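Local coordinates for protein L-lysine 6-oxidase (Marinomonas mediterranea, PDB 3WEU) that oxidises the side-chain amine of L-lysine with a cysteine tryptophylquinone cofactor, and the hydrogen peroxide it releases kills bacteria, at residues A[340-343]-A[344-348]; A[322-325]-A[326-330]; A[72-75]-A[76-79]. All blocks are in the same frame, centred on the assembly; numbering follows the deposited sequence.

Contact 1 of 3, residues A[340-343]-A[344-348]; sequences MKYY and NYFRQ
Asn344 N donates to Met340 O at 2.8 Å, one helical turn back, the first of three backbone bonds that carry the chain from its helix into the loop beyond. The spacing then shortens to three residues: Tyr345 N reaches Tyr342 O at 3.2 Å, its bond to Lys341 O being weak, and Phe346 N donates to Tyr343 O at 2.9 Å. This change from i+4 to i+3 acceptors is evidence that the last turn tightens as the helix gives way to the loop.

Among side chains the clearest polar bond is Gln348 NE2 to Tyr343 OH, 2.9 Å long. The hydroxyl lies near the plane of the amide, while the tyrosine ring is turned 65° from that plane. With CG anti to the backbone N (chi1 171°), the Tyr343 ring stands out from the side of the helix, and Gln348, bent at chi2, reaches its hydroxyl from the loop. One water reinforces the link: it donates to Tyr343 O and Phe346 O and accepts from Gln348 NE2, so the amide nitrogen serves both the hydroxyl and the water. Lys341 runs alongside Tyr345, where NZ makes only a weak bond to OH.

The aromatic contact is between Tyr342 and Phe346, whose side chains run the same way. Their planes are nearly parallel but slid apart with little overlap, the centroids 5.7 Å from each other. The nearest atoms are Tyr342 CE1 and Phe346 CE1, at 3.5 Å. The edge of the Phe346 ring also faces Tyr342 O, 3.3 Å from CD1.

The helix end and the loop after it pack on helix 407-418, with Tyr343 against Leu410 and Ala417 and Phe346 against Leu413. Tyr342 OH is bonded to Phe321 O, and the backbone of Tyr345 and Arg347 pairs with Met377.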
loop_
_atom_site.group_PDB
_atom_site.type_symbol
_atom_site.label_atom_id
_atom_site.label_comp_id
_atom_site.label_asym_id
_atom_site.label_seq_id
_atom_site.Cartn_x
_atom_site.Cartn_y
_atom_site.Cartn_z
ATOM N N MET A 340 -41.607 -0.928 37.131
ATOM C CA MET A 340 -40.455 -0.185 37.599
ATOM C C MET A 340 -39.131 -0.971 37.346
ATOM O O MET A 340 -38.091 -0.371 37.034
ATOM C CB MET A 340 -40.570 0.081 39.080
ATOM C CG MET A 340 -41.580 1.100 39.479
ATOM S SD MET A 340 -41.151 2.753 38.956
ATOM C CE MET A 340 -39.523 2.876 39.482
ATOM N N LYS A 341 -39.185 -2.277 37.528
ATOM C CA LYS A 341 -38.026 -3.115 37.267
ATOM C C LYS A 341 -37.661 -2.980 35.776
ATOM O O LYS A 341 -36.504 -2.820 35.471
ATOM C CB LYS A 341 -38.264 -4.531 37.596
ATOM C CG LYS A 341 -36.964 -5.338 37.687
ATOM C CD LYS A 341 -37.299 -6.780 37.998
ATOM C CE LYS A 341 -36.398 -7.475 39.023
ATOM N NZ LYS A 341 -35.046 -6.901 39.005
ATOM N N TYR A 342 -38.646 -3.046 34.875
ATOM C CA TYR A 342 -38.458 -2.928 33.423
ATOM C C TYR A 342 -37.797 -1.575 33.112
ATOM O O TYR A 342 -36.778 -1.486 32.458
ATOM C CB TYR A 342 -39.849 -3.063 32.743
ATOM C CG TYR A 342 -39.922 -2.999 31.247
ATOM C CD1 TYR A 342 -39.591 -1.845 30.545
ATOM C CD2 TYR A 342 -40.365 -4.105 30.509
ATOM C CE1 TYR A 342 -39.675 -1.790 29.138
ATOM C CE2 TYR A 342 -40.412 -4.053 29.120
ATOM C CZ TYR A 342 -40.092 -2.896 28.443
ATOM O OH TYR A 342 -40.137 -2.874 27.063
ATOM N N TYR A 343 -38.354 -0.503 33.668
ATOM C CA TYR A 343 -37.836 0.819 33.477
ATOM C C TYR A 343 -36.425 1.030 34.038
ATOM O O TYR A 343 -35.591 1.684 33.422
ATOM C CB TYR A 343 -38.770 1.835 34.188
ATOM C CG TYR A 343 -38.208 3.228 34.224
ATOM C CD1 TYR A 343 -38.244 4.042 33.128
ATOM C CD2 TYR A 343 -37.637 3.748 35.376
ATOM C CE1 TYR A 343 -37.736 5.362 33.169
ATOM C CE2 TYR A 343 -37.135 5.035 35.436
ATOM C CZ TYR A 343 -37.186 5.851 34.313
ATOM O OH TYR A 343 -36.632 7.127 34.328
ATOM N N ASN A 344 -36.181 0.441 35.192
ATOM C CA ASN A 344 -34.890 0.647 35.861
ATOM C C ASN A 344 -33.764 -0.087 35.156
ATOM O O ASN A 344 -32.609 0.147 35.462
ATOM C CB ASN A 344 -34.961 0.269 37.314
ATOM C CG ASN A 344 -35.656 1.319 38.154
ATOM O OD1 ASN A 344 -35.513 2.513 37.908
ATOM N ND2 ASN A 344 -36.180 0.876 39.281
ATOM N N TYR A 345 -34.091 -0.939 34.165
ATOM C CA TYR A 345 -33.058 -1.511 33.317
ATOM C C TYR A 345 -32.651 -0.645 32.150
ATOM O O TYR A 345 -31.673 -0.996 31.414
ATOM C CB TYR A 345 -33.523 -2.873 32.814
ATOM C CG TYR A 345 -33.383 -4.036 33.790
ATOM C CD1 TYR A 345 -32.185 -4.247 34.532
ATOM C CD2 TYR A 345 -34.406 -4.957 33.956
ATOM C CE1 TYR A 345 -32.043 -5.381 35.381
ATOM C CE2 TYR A 345 -34.272 -6.069 34.812
ATOM C CZ TYR A 345 -33.091 -6.285 35.467
ATOM O OH TYR A 345 -32.953 -7.340 36.236
ATOM N N PHE A 346 -33.352 0.480 31.943
ATOM C CA PHE A 346 -32.953 1.461 30.913
ATOM C C PHE A 346 -31.911 2.384 31.466
ATOM O O PHE A 346 -31.991 2.808 32.608
ATOM C CB PHE A 346 -34.157 2.195 30.343
ATOM C CG PHE A 346 -34.961 1.329 29.388
ATOM C CD1 PHE A 346 -35.682 0.243 29.830
ATOM C CD2 PHE A 346 -34.962 1.633 28.062
ATOM C CE1 PHE A 346 -36.375 -0.573 28.944
ATOM C CE2 PHE A 346 -35.630 0.852 27.137
ATOM C CZ PHE A 346 -36.333 -0.266 27.567
ATOM N N ARG A 347 -30.871 2.644 30.650
ATOM C CA ARG A 347 -29.867 3.646 31.024
ATOM C C ARG A 347 -30.467 5.039 31.050
ATOM O O ARG A 347 -31.167 5.487 30.103
ATOM C CB ARG A 347 -28.651 3.638 30.109
ATOM C CG ARG A 347 -27.935 2.300 30.001
ATOM C CD ARG A 347 -26.558 2.462 29.312
ATOM N NE ARG A 347 -26.041 1.109 29.191
ATOM C CZ ARG A 347 -26.440 0.215 28.267
ATOM N NH1 ARG A 347 -27.254 0.507 27.301
ATOM N NH2 ARG A 347 -25.962 -0.999 28.302
ATOM N N GLN A 348 -30.229 5.719 32.180
ATOM C CA GLN A 348 -30.494 7.146 32.253
ATOM C C GLN A 348 -29.531 7.843 31.301
ATOM O O GLN A 348 -28.485 7.269 30.915
ATOM C CB GLN A 348 -30.326 7.595 33.712
ATOM C CG GLN A 348 -31.364 6.986 34.650
ATOM C CD GLN A 348 -32.761 7.582 34.457
ATOM O OE1 GLN A 348 -32.912 8.776 34.358
ATOM N NE2 GLN A 348 -33.754 6.749 34.294
HETATM O O HOH W 1 -33.843 3.797 34.171
#

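Contact 2 of 3, residues A[322-325]-A[326-330]; sequences FSFQ and FDYRD
Tyr328 points back at the 322-325 segment because its CG stands anti to the carbonyl carbon (chi1 -58°), while Gln325 puts CG between its backbone N and carbonyl carbon and then bends at chi2, which swings the amide over to the tyrosine hydroxyl. Phe324 has positive phi and psi, a left-handed helical conformation that accompanies the turning of the chain toward Tyr328.

The hydroxyl is the polar centre. Tyr328 OH donates to Gln325 OE1 at 2.6 Å, arriving in the carbonyl plane on a lone pair, and it accepts from Phe324 N at 3.0 Å. The amide and phenol planes stand 80° apart, so Gln325 meets the ring almost perpendicularly. Its other amide atom, NE2, bonds to Gly320 O, which fixes the flip of the group and leaves OE1 for the tyrosine.

Two phenylalanine rings pack against the phenol. Tyr328 CD2 sits over one face of Phe324, 3.4 Å from CE2, yet the planes are inclined by 41° with centroids 4.4 Å apart, an oblique pair. On Phe326 the roles differ: Tyr328 CE1 lies over a face of that ring near its rim, while Phe326 CE1 is at the Tyr328 edge. Arg329 NH1 lies 3.6 Å from Phe324 CE2, with guanidinium and ring planes nearly parallel.

Phe326 also packs on Asn338, Arg339 and Tyr342 of helix 336-344. A type I beta turn from Asp327 to Asp330 places Tyr328 as its second residue, and its first residue adds an Asx turn: Arg329 N donates to Asp327 OD1 at 3.0 Å.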
loop_
_atom_site.group_PDB
_atom_site.type_symbol
_atom_site.label_atom_id
_atom_site.label_comp_id
_atom_site.label_asym_id
_atom_site.label_seq_id
_atom_site.Cartn_x
_atom_site.Cartn_y
_atom_site.Cartn_z
ATOM N N PHE A 322 -39.701 -7.442 25.469
ATOM C CA PHE A 322 -40.867 -7.560 24.628
ATOM C C PHE A 322 -41.545 -8.930 24.827
ATOM O O PHE A 322 -42.269 -9.417 23.984
ATOM C CB PHE A 322 -40.605 -7.246 23.182
ATOM C CG PHE A 322 -39.552 -8.091 22.536
ATOM C CD1 PHE A 322 -39.900 -9.161 21.769
ATOM C CD2 PHE A 322 -38.216 -7.778 22.669
ATOM C CE1 PHE A 322 -38.932 -9.929 21.094
ATOM C CE2 PHE A 322 -37.237 -8.529 22.000
ATOM C CZ PHE A 322 -37.588 -9.597 21.217
ATOM N N SER A 323 -41.319 -9.520 25.965
ATOM C CA SER A 323 -41.815 -10.866 26.144
ATOM C C SER A 323 -43.258 -10.920 26.578
ATOM O O SER A 323 -43.902 -11.926 26.387
ATOM C CB SER A 323 -40.987 -11.638 27.142
ATOM O OG SER A 323 -41.002 -10.957 28.355
ATOM N N PHE A 324 -43.757 -9.828 27.112
ATOM C CA PHE A 324 -45.031 -9.812 27.851
ATOM C C PHE A 324 -45.019 -10.922 28.929
ATOM O O PHE A 324 -45.916 -11.779 29.076
ATOM C CB PHE A 324 -46.257 -9.880 26.888
ATOM C CG PHE A 324 -46.451 -8.629 26.039
ATOM C CD1 PHE A 324 -45.689 -8.436 24.822
ATOM C CD2 PHE A 324 -47.386 -7.652 26.428
ATOM C CE1 PHE A 324 -45.838 -7.274 24.033
ATOM C CE2 PHE A 324 -47.532 -6.486 25.637
ATOM C CZ PHE A 324 -46.753 -6.309 24.456
ATOM N N GLN A 325 -43.926 -10.936 29.666
ATOM C CA GLN A 325 -43.804 -11.924 30.739
ATOM C C GLN A 325 -44.759 -11.444 31.828
ATOM O O GLN A 325 -45.171 -12.233 32.630
ATOM C CB GLN A 325 -42.335 -12.149 31.182
ATOM C CG GLN A 325 -41.665 -11.022 31.906
ATOM C CD GLN A 325 -41.289 -9.780 31.058
ATOM O OE1 GLN A 325 -42.075 -9.268 30.211
ATOM N NE2 GLN A 325 -40.104 -9.322 31.273
ATOM N N PHE A 326 -45.088 -10.149 31.833
ATOM C CA PHE A 326 -46.153 -9.631 32.661
ATOM C C PHE A 326 -46.889 -8.703 31.733
ATOM O O PHE A 326 -46.469 -8.459 30.622
ATOM C CB PHE A 326 -45.666 -8.895 33.943
ATOM C CG PHE A 326 -44.761 -7.696 33.684
ATOM C CD1 PHE A 326 -45.281 -6.404 33.599
ATOM C CD2 PHE A 326 -43.360 -7.847 33.506
ATOM C CE1 PHE A 326 -44.423 -5.281 33.347
ATOM C CE2 PHE A 326 -42.540 -6.746 33.268
ATOM C CZ PHE A 326 -43.063 -5.469 33.252
ATOM N N ASP A 327 -47.996 -8.207 32.201
ATOM C CA ASP A 327 -48.854 -7.399 31.422
ATOM C C ASP A 327 -48.433 -5.937 31.342
ATOM O O ASP A 327 -48.599 -5.181 32.311
ATOM C CB ASP A 327 -50.286 -7.518 32.003
ATOM C CG ASP A 327 -51.339 -6.943 31.042
ATOM O OD1 ASP A 327 -50.988 -6.308 29.989
ATOM O OD2 ASP A 327 -52.534 -7.131 31.350
ATOM N N TYR A 328 -47.897 -5.516 30.190
ATOM C CA TYR A 328 -47.387 -4.160 30.016
ATOM C C TYR A 328 -48.539 -3.127 30.095
ATOM O O TYR A 328 -48.281 -1.959 30.386
ATOM C CB TYR A 328 -46.516 -3.980 28.725
ATOM C CG TYR A 328 -45.293 -4.916 28.632
ATOM C CD1 TYR A 328 -44.611 -5.393 29.780
ATOM C CD2 TYR A 328 -44.887 -5.441 27.424
ATOM C CE1 TYR A 328 -43.535 -6.298 29.663
ATOM C CE2 TYR A 328 -43.792 -6.315 27.316
ATOM C CZ TYR A 328 -43.145 -6.726 28.388
ATOM O OH TYR A 328 -42.133 -7.594 28.196
ATOM N N ARG A 329 -49.803 -3.536 29.910
ATOM C CA ARG A 329 -50.915 -2.605 29.894
ATOM C C ARG A 329 -51.529 -2.461 31.265
ATOM O O ARG A 329 -52.347 -1.603 31.474
ATOM C CB ARG A 329 -51.991 -3.076 28.881
ATOM C CG ARG A 329 -51.513 -2.952 27.435
ATOM C CD ARG A 329 -52.563 -3.455 26.384
ATOM N NE ARG A 329 -52.071 -3.271 24.995
ATOM C CZ ARG A 329 -51.260 -4.118 24.336
ATOM N NH1 ARG A 329 -50.832 -5.254 24.882
ATOM N NH2 ARG A 329 -50.810 -3.805 23.105
ATOM N N ASP A 330 -51.146 -3.293 32.216
ATOM C CA ASP A 330 -51.649 -3.190 33.608
ATOM C C ASP A 330 -50.992 -2.048 34.380
ATOM O O ASP A 330 -49.859 -2.134 34.778
ATOM C CB ASP A 330 -51.523 -4.543 34.279
ATOM C CG ASP A 330 -52.003 -4.567 35.733
ATOM O OD1 ASP A 330 -52.371 -3.573 36.309
ATOM O OD2 ASP A 330 -51.934 -5.612 36.329
#

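Contact 3 of 3, residues A[72-75]-A[76-79]; sequences ELTL and DSPN
Thr74 and Ser77 close a type I beta turn that also contains an ST turn, just after the short, weakly bonded strand 72-73, antiparallel to strand 58-66. The tight part lies between these two residues. Ser77 N donates to Thr74 O at 2.9 Å, with an N-H...O angle of 167°. In the reverse sense Thr74 N donates to Ser77 OG, also at 2.9 Å and nearly straight (164°), so each residue both gives and receives. The second bond depends on the serine torsion: OG is anti to the carbonyl carbon (chi1 -54°) and so beside its own backbone N, on the side where Thr74 N donates. Leu73 CA is 3.5 Å from that oxygen, but the Leu73 side chain comes no nearer than 4.2 Å, CD2 to Ser77 OG.

The outer side is looser. Asp76 is exposed, and its carboxylate has only long contacts to Leu75 across the turn; OD2 is hydrogen-bonded instead to Gln190 NE2. On the sheet side, Leu73 shares backbone bonds with Val65, and Glu72 forms a salt bridge with Arg192.

The corner itself is held by the threonine hydroxyl: Asp76 N donates to Thr74 OG1 at 3.0 Å, and that oxygen also lies 3.5 Å from Asp76 CB.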
loop_
_atom_site.group_PDB
_atom_site.type_symbol
_atom_site.label_atom_id
_atom_site.label_comp_id
_atom_site.label_asym_id
_atom_site.label_seq_id
_atom_site.Cartn_x
_atom_site.Cartn_y
_atom_site.Cartn_z
ATOM N N GLU A 72 -55.072 20.494 0.772
ATOM C CA GLU A 72 -54.010 20.326 -0.119
ATOM C C GLU A 72 -54.297 21.237 -1.287
ATOM O O GLU A 72 -55.390 21.247 -1.856
ATOM C CB GLU A 72 -53.881 18.889 -0.613
ATOM C CG GLU A 72 -52.560 18.722 -1.384
ATOM C CD GLU A 72 -52.243 17.369 -2.064
ATOM O OE1 GLU A 72 -53.109 16.465 -2.167
ATOM O OE2 GLU A 72 -51.064 17.253 -2.497
ATOM N N LEU A 73 -53.254 21.883 -1.719
ATOM C CA LEU A 73 -53.248 22.634 -2.987
ATOM C C LEU A 73 -52.511 21.896 -4.068
ATOM O O LEU A 73 -51.351 21.497 -3.903
ATOM C CB LEU A 73 -52.612 23.990 -2.771
ATOM C CG LEU A 73 -53.284 24.858 -1.690
ATOM C CD1 LEU A 73 -52.451 26.062 -1.344
ATOM C CD2 LEU A 73 -54.668 25.332 -2.143
ATOM N N THR A 74 -53.187 21.726 -5.209
ATOM C CA THR A 74 -52.532 21.255 -6.405
ATOM C C THR A 74 -52.882 22.188 -7.589
ATOM O O THR A 74 -53.661 23.112 -7.456
ATOM C CB THR A 74 -52.956 19.842 -6.770
ATOM O OG1 THR A 74 -54.247 19.875 -7.337
ATOM C CG2 THR A 74 -52.915 18.906 -5.520
ATOM N N LEU A 75 -52.323 21.872 -8.736
ATOM C CA LEU A 75 -52.604 22.610 -9.992
ATOM C C LEU A 75 -54.038 22.503 -10.354
ATOM O O LEU A 75 -54.506 23.345 -11.110
ATOM C CB LEU A 75 -51.750 22.083 -11.119
ATOM C CG LEU A 75 -50.258 22.321 -11.006
ATOM C CD1 LEU A 75 -49.529 21.602 -12.144
ATOM C CD2 LEU A 75 -49.899 23.795 -10.963
ATOM N N ASP A 76 -54.761 21.520 -9.776
ATOM C CA ASP A 76 -56.229 21.396 -9.971
ATOM C C ASP A 76 -57.082 22.191 -9.021
ATOM O O ASP A 76 -58.282 22.232 -9.184
ATOM C CB ASP A 76 -56.655 19.935 -9.843
ATOM C CG ASP A 76 -56.130 19.110 -10.956
ATOM O OD1 ASP A 76 -55.927 19.727 -12.001
ATOM O OD2 ASP A 76 -55.889 17.893 -10.847
ATOM N N SER A 77 -56.499 22.843 -8.010
ATOM C CA SER A 77 -57.293 23.564 -7.049
ATOM C C SER A 77 -57.827 24.873 -7.686
ATOM O O SER A 77 -57.101 25.544 -8.446
ATOM C CB SER A 77 -56.483 23.952 -5.809
ATOM O OG SER A 77 -55.865 22.825 -5.249
ATOM N N PRO A 78 -59.048 25.259 -7.318
ATOM C CA PRO A 78 -59.501 26.579 -7.763
ATOM C C PRO A 78 -58.586 27.740 -7.281
ATOM O O PRO A 78 -58.065 27.781 -6.135
ATOM C CB PRO A 78 -60.913 26.712 -7.140
ATOM C CG PRO A 78 -61.112 25.562 -6.195
ATOM C CD PRO A 78 -59.885 24.680 -6.248
ATOM N N ASN A 79 -58.383 28.670 -8.179
ATOM C CA ASN A 79 -57.672 29.907 -7.884
ATOM C C ASN A 79 -56.163 29.662 -7.868
ATOM O O ASN A 79 -55.418 30.578 -7.597
ATOM C CB ASN A 79 -58.179 30.623 -6.587
ATOM C CG ASN A 79 -57.770 32.137 -6.512
ATOM O OD1 ASN A 79 -57.705 32.848 -7.522
ATOM N ND2 ASN A 79 -57.472 32.614 -5.293
#

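How the contacts relate
Contacts 1 and 2 are neighbours, centres about 14 Å apart; contact 3 touches neither, its centre about 51 Å from contact 1 and 49 Å from contact 2. The first two join through Tyr342, whose ring meets that of Tyr328 edge-to-face and whose CB lies 4.0 Å from Phe326 CZ; Trp416 serves both, edge-to-face with Tyr342 and bonded to Tyr328 O. Contact 1 is partly buried at a helix end, contact 2 a surface loop leading to that helix. Both pair a tyrosine hydroxyl with glutamine, but Gln348 NE2 donates in contact 1, whereas Tyr328 OH donates in contact 2. Contact 3, at the end of a strand of the N-terminal sheet, has no aromatic pair and depends on small hydroxyls and backbone.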